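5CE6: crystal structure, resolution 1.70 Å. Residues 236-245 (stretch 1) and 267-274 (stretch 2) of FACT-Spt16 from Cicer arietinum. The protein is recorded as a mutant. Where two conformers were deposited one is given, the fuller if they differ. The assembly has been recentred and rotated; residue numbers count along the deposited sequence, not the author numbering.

Stretch 1, residues 236-245: LHSTLMEETE
Stretch 2 (267-274) YPPIFQSG

Residues 237-245 are the start of a helix that continues beyond the stretch, with Leu236 at its N-cap. Met241 N bonds His237 O at 3.0 Å. A strand that includes Ile270 (phi/psi -107/122), Phe271 (-125/129) and Gln272 (-139/144) runs roughly antiparallel to it, at 153° between N-to-C directions. The axes approach to 7.6 Å. The CA of His237 lies 5.4 Å from the CA of Phe271, and the CA of Met241 lies 5.0 Å from the CA of Pro269.

Phe271 covers the most surface. Its CA-to-CB bond points toward the helix, with chi1 at -74° (m) and chi2 at 87°. Leu240 (m, t) sits over one ring face: Leu240 CB is 3.6 Å from the Phe271 ring centroid, 7° off the normal, a CH-pi contact. Thr244 (m) meets the ring edge, with Thr244 OG1 3.3 Å from Phe271 CZ. Thr244 OG1 donates a hydrogen bond to Leu240 O at 2.7 Å, so its polarity is satisfied within the helix.

The CA-to-CB bond of His237 (chi1 m, chi2 124°) also points toward the strand. His237 NE2 hydrogen-bonds Ser273 OG (chi1 p) at 2.6 Å, near the ring plane. Gln272 CA lies over one imidazole face.

Pro269, C-gamma exo with phi/psi -50/144, makes carbon contacts with three side chains. Pro269 CD is 3.8 Å from Met241 CG and 3.6 Å from the aliphatic Glu245 CG; Pro269 CG is 3.8 Å from Thr244 CG2. Met241 (t, t, p) places Met241 SD 3.8 Å from Pro268 CB.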

ATOM      1  N   LEU A 236       9.276 -25.715  -3.097  1.00 17.55           N
ATOM      2  CA  LEU A 236       8.067 -25.124  -3.677  1.00 16.74           C
ATOM      3  C   LEU A 236       8.052 -23.613  -3.499  1.00 15.50           C
ATOM      4  O   LEU A 236       8.589 -23.095  -2.515  1.00 15.35           O
ATOM      5  CB  LEU A 236       6.821 -25.702  -3.018  1.00 17.25           C
ATOM      6  CG  LEU A 236       6.692 -27.222  -3.076  1.00 18.63           C
ATOM      7  CD1 LEU A 236       5.306 -27.635  -2.594  1.00 19.07           C
ATOM      8  CD2 LEU A 236       6.953 -27.738  -4.479  1.00 19.45           C
ATOM      9  N   HIS A 237       7.418 -22.896  -4.423  1.00 14.73           N
ATOM     10  CA  HIS A 237       7.350 -21.441  -4.286  1.00 13.64           C
ATOM     11  C   HIS A 237       6.646 -21.067  -2.992  1.00 14.77           C
ATOM     12  O   HIS A 237       7.022 -20.109  -2.332  1.00 12.97           O
ATOM     13  CB  HIS A 237       6.647 -20.782  -5.474  1.00 13.02           C
ATOM     14  CG  HIS A 237       7.372 -20.947  -6.776  1.00 13.43           C
ATOM     15  ND1 HIS A 237       6.775 -21.499  -7.888  1.00 13.48           N
ATOM     16  CD2 HIS A 237       8.639 -20.634  -7.137  1.00 14.61           C
ATOM     17  CE1 HIS A 237       7.649 -21.521  -8.885  1.00 16.86           C
ATOM     18  NE2 HIS A 237       8.787 -21.008  -8.453  1.00 14.14           N
ATOM     19  N   SER A 238       5.633 -21.845  -2.618  1.00 15.31           N
ATOM     20  CA  SER A 238       4.896 -21.589  -1.381  1.00 16.61           C
ATOM     21  C   SER A 238       5.717 -21.841  -0.109  1.00 19.85           C
ATOM     22  O   SER A 238       5.407 -21.298   0.955  1.00 16.03           O
ATOM     23  CB  SER A 238       3.620 -22.431  -1.344  1.00 14.76           C
ATOM     24  OG  SER A 238       3.902 -23.786  -1.642  1.00 17.32           O
ATOM     25  N   THR A 239       6.744 -22.676  -0.209  1.00 15.35           N
ATOM     26  CA  THR A 239       7.640 -22.913   0.920  1.00 16.00           C
ATOM     27  C   THR A 239       8.576 -21.724   1.070  1.00 15.26           C
ATOM     28  O   THR A 239       8.806 -21.237   2.179  1.00 15.34           O
ATOM     29  CB  THR A 239       8.460 -24.191   0.721  1.00 18.66           C
ATOM     30  OG1 THR A 239       7.584 -25.327   0.750  1.00 22.00           O
ATOM     31  CG2 THR A 239       9.498 -24.334   1.821  1.00 17.88           C
ATOM     32  N   LEU A 240       9.116 -21.251  -0.048  1.00 14.66           N
ATOM     33  CA  LEU A 240       9.883 -20.007  -0.020  1.00 14.43           C
ATOM     34  C   LEU A 240       9.052 -18.884   0.587  1.00 14.22           C
ATOM     35  O   LEU A 240       9.559 -18.068   1.362  1.00 17.53           O
ATOM     36  CB  LEU A 240      10.363 -19.617  -1.423  1.00 13.88           C
ATOM     37  CG  LEU A 240      11.474 -20.530  -1.932  1.00 17.83           C
ATOM     38  CD1 LEU A 240      11.658 -20.398  -3.435  1.00 16.56           C
ATOM     39  CD2 LEU A 240      12.774 -20.214  -1.205  1.00 16.61           C
ATOM     40  N   MET A 241       7.772 -18.843   0.233  1.00 12.80           N
ATOM     41  CA  MET A 241       6.875 -17.824   0.754  0.65 13.45           C
ATOM     42  C   MET A 241       6.749 -17.941   2.273  1.00 13.30           C
ATOM     43  O   MET A 241       6.884 -16.947   3.000  1.00 13.86           O
ATOM     44  CB  MET A 241       5.502 -17.960   0.084  0.65 16.83           C
ATOM     45  CG  MET A 241       4.439 -17.003   0.597  0.65 13.45           C
ATOM     46  SD  MET A 241       2.802 -17.490   0.011  0.65 18.71           S
ATOM     47  CE  MET A 241       2.461 -18.838   1.132  0.65 20.89           C
ATOM     48  N   GLU A 242       6.491 -19.151   2.757  1.00 14.02           N
ATOM     49  CA  GLU A 242       6.299 -19.350   4.192  1.00 15.74           C
ATOM     50  C   GLU A 242       7.578 -19.052   4.977  1.00 16.67           C
ATOM     51  O   GLU A 242       7.536 -18.406   6.029  1.00 19.14           O
ATOM     52  CB  GLU A 242       5.790 -20.770   4.473  1.00 19.57           C
ATOM     53  N   GLU A 243       8.715 -19.491   4.442  1.00 15.25           N
ATOM     54  CA  GLU A 243       9.994 -19.308   5.120  1.00 19.03           C
ATOM     55  C   GLU A 243      10.364 -17.829   5.193  1.00 18.82           C
ATOM     56  O   GLU A 243      10.949 -17.373   6.184  1.00 20.10           O
ATOM     57  CB  GLU A 243      11.097 -20.087   4.400  1.00 17.09           C
ATOM     58  CG  GLU A 243      10.948 -21.587   4.468  1.00 21.03           C
ATOM     59  CD  GLU A 243      11.103 -22.117   5.874  1.00 40.26           C
ATOM     60  OE1 GLU A 243      12.125 -21.789   6.520  1.00 41.15           O
ATOM     61  OE2 GLU A 243      10.204 -22.855   6.331  1.00 48.64           O
ATOM     62  N   THR A 244      10.013 -17.087   4.146  1.00 15.09           N
ATOM     63  CA  THR A 244      10.275 -15.645   4.092  1.00 16.04           C
ATOM     64  C   THR A 244       9.380 -14.920   5.110  1.00 15.96           C
ATOM     65  O   THR A 244       9.827 -14.011   5.821  1.00 16.40           O
ATOM     66  CB  THR A 244      10.051 -15.097   2.674  1.00 15.23           C
ATOM     67  OG1 THR A 244      10.930 -15.774   1.766  1.00 13.96           O
ATOM     68  CG2 THR A 244      10.338 -13.598   2.612  1.00 15.56           C
ATOM     69  N   GLU A 245       8.122 -15.338   5.184  1.00 12.55           N
ATOM     70  CA  GLU A 245       7.207 -14.812   6.200  1.00 18.03           C
ATOM     71  C   GLU A 245       7.787 -14.938   7.597  1.00 20.12           C
ATOM     72  O   GLU A 245       7.750 -13.989   8.382  1.00 20.07           O
ATOM     73  CB  GLU A 245       5.879 -15.566   6.177  1.00 24.22           C
ATOM     74  CG  GLU A 245       4.782 -14.916   5.359  1.00 30.56           C
ATOM     75  CD  GLU A 245       3.416 -15.517   5.661  1.00 44.27           C
ATOM     76  OE1 GLU A 245       3.079 -15.666   6.855  1.00 45.29           O
ATOM     77  OE2 GLU A 245       2.686 -15.843   4.703  1.00 56.49           O
ATOM     78  N   TYR A 267       1.960  -8.497   2.563  1.00  9.89           N
ATOM     79  CA  TYR A 267       1.251  -9.463   1.731  1.00 11.78           C
ATOM     80  C   TYR A 267       2.086 -10.734   1.756  1.00 14.25           C
ATOM     81  O   TYR A 267       3.264 -10.677   2.125  1.00 13.95           O
ATOM     82  CB  TYR A 267       1.090  -8.939   0.298  1.00 12.58           C
ATOM     83  CG  TYR A 267       2.401  -8.592  -0.392  1.00  9.37           C
ATOM     84  CD1 TYR A 267       3.119  -9.554  -1.079  1.00 10.10           C
ATOM     85  CD2 TYR A 267       2.917  -7.312  -0.332  1.00 10.53           C
ATOM     86  CE1 TYR A 267       4.312  -9.239  -1.711  1.00  9.05           C
ATOM     87  CE2 TYR A 267       4.107  -6.990  -0.942  1.00 10.07           C
ATOM     88  CZ  TYR A 267       4.804  -7.957  -1.628  1.00 13.50           C
ATOM     89  OH  TYR A 267       5.989  -7.627  -2.253  1.00 14.46           O
ATOM     90  N   PRO A 268       1.483 -11.884   1.403  1.00 14.11           N
ATOM     91  CA  PRO A 268       2.277 -13.114   1.394  1.00 14.15           C
ATOM     92  C   PRO A 268       3.339 -12.990   0.320  1.00 10.95           C
ATOM     93  O   PRO A 268       2.984 -12.649  -0.810  1.00 13.46           O
ATOM     94  CB  PRO A 268       1.259 -14.185   0.992  1.00 18.27           C
ATOM     95  CG  PRO A 268      -0.071 -13.619   1.424  1.00 22.43           C
ATOM     96  CD  PRO A 268       0.053 -12.147   1.151  1.00 19.77           C
ATOM     97  N   PRO A 269       4.611 -13.218   0.681  1.00 13.00           N
ATOM     98  CA  PRO A 269       5.724 -13.035  -0.257  1.00 10.37           C
ATOM     99  C   PRO A 269       5.482 -13.747  -1.571  1.00 11.83           C
ATOM    100  O   PRO A 269       4.886 -14.830  -1.587  1.00 13.10           O
ATOM    101  CB  PRO A 269       6.895 -13.666   0.493  1.00 11.28           C
ATOM    102  CG  PRO A 269       6.587 -13.307   1.941  1.00 18.52           C
ATOM    103  CD  PRO A 269       5.095 -13.522   2.044  1.00 13.97           C
ATOM    104  N   ILE A 270       5.929 -13.135  -2.660  1.00  8.92           N
ATOM    105  CA  ILE A 270       5.660 -13.661  -3.990  1.00  9.02           C
ATOM    106  C   ILE A 270       6.931 -14.255  -4.548  1.00 13.25           C
ATOM    107  O   ILE A 270       7.944 -13.578  -4.629  1.00 13.25           O
ATOM    108  CB  ILE A 270       5.168 -12.542  -4.924  1.00  8.75           C
ATOM    109  CG1 ILE A 270       3.773 -12.069  -4.473  1.00 14.51           C
ATOM    110  CG2 ILE A 270       5.157 -13.008  -6.394  1.00 14.63           C
ATOM    111  CD1 ILE A 270       3.369 -10.706  -5.056  1.00 13.38           C
ATOM    112  N   PHE A 271       6.881 -15.537  -4.890  1.00 10.29           N
ATOM    113  CA  PHE A 271       7.985 -16.187  -5.586  1.00 10.32           C
ATOM    114  C   PHE A 271       7.442 -16.805  -6.852  1.00 10.58           C
ATOM    115  O   PHE A 271       6.449 -17.537  -6.812  1.00 10.93           O
ATOM    116  CB  PHE A 271       8.599 -17.275  -4.713  1.00 11.19           C
ATOM    117  CG  PHE A 271       9.427 -16.739  -3.592  1.00 11.94           C
ATOM    118  CD1 PHE A 271       8.841 -16.400  -2.381  1.00 12.31           C
ATOM    119  CD2 PHE A 271      10.795 -16.552  -3.757  1.00 14.13           C
ATOM    120  CE1 PHE A 271       9.602 -15.881  -1.343  1.00 13.52           C
ATOM    121  CE2 PHE A 271      11.569 -16.043  -2.715  1.00 15.23           C
ATOM    122  CZ  PHE A 271      10.968 -15.714  -1.512  1.00 13.06           C
ATOM    123  N   GLN A 272       8.088 -16.514  -7.981  1.00 10.51           N
ATOM    124  CA  GLN A 272       7.627 -17.028  -9.271  1.00 10.85           C
ATOM    125  C   GLN A 272       8.808 -17.464 -10.114  1.00 11.27           C
ATOM    126  O   GLN A 272       9.861 -16.823 -10.096  1.00 11.05           O
ATOM    127  CB  GLN A 272       6.852 -15.942 -10.030  1.00 10.36           C
ATOM    128  CG  GLN A 272       5.605 -15.461  -9.314  1.00 11.04           C
ATOM    129  CD  GLN A 272       4.904 -14.313 -10.011  1.00 12.89           C
ATOM    130  OE1 GLN A 272       5.405 -13.764 -10.992  1.00 13.27           O
ATOM    131  NE2 GLN A 272       3.750 -13.919  -9.481  1.00 13.35           N
ATOM    132  N   SER A 273       8.623 -18.536 -10.875  1.00 11.95           N
ATOM    133  CA  SER A 273       9.661 -18.980 -11.799  1.00 12.45           C
ATOM    134  C   SER A 273       9.029 -19.924 -12.802  1.00 14.02           C
ATOM    135  O   SER A 273       7.825 -20.149 -12.762  1.00 13.30           O
ATOM    136  CB  SER A 273      10.786 -19.692 -11.043  1.00 12.92           C
ATOM    137  OG  SER A 273      10.339 -20.944 -10.544  1.00 13.59           O
ATOM    138  N   GLY A 274       9.840 -20.478 -13.701  1.00 13.76           N
ATOM    139  CA  GLY A 274       9.383 -21.577 -14.529  1.00 15.61           C
ATOM    140  C   GLY A 274       8.248 -21.242 -15.478  1.00 15.27           C
ATOM    141  O   GLY A 274       7.357 -22.074 -15.728  1.00 16.58           O
TER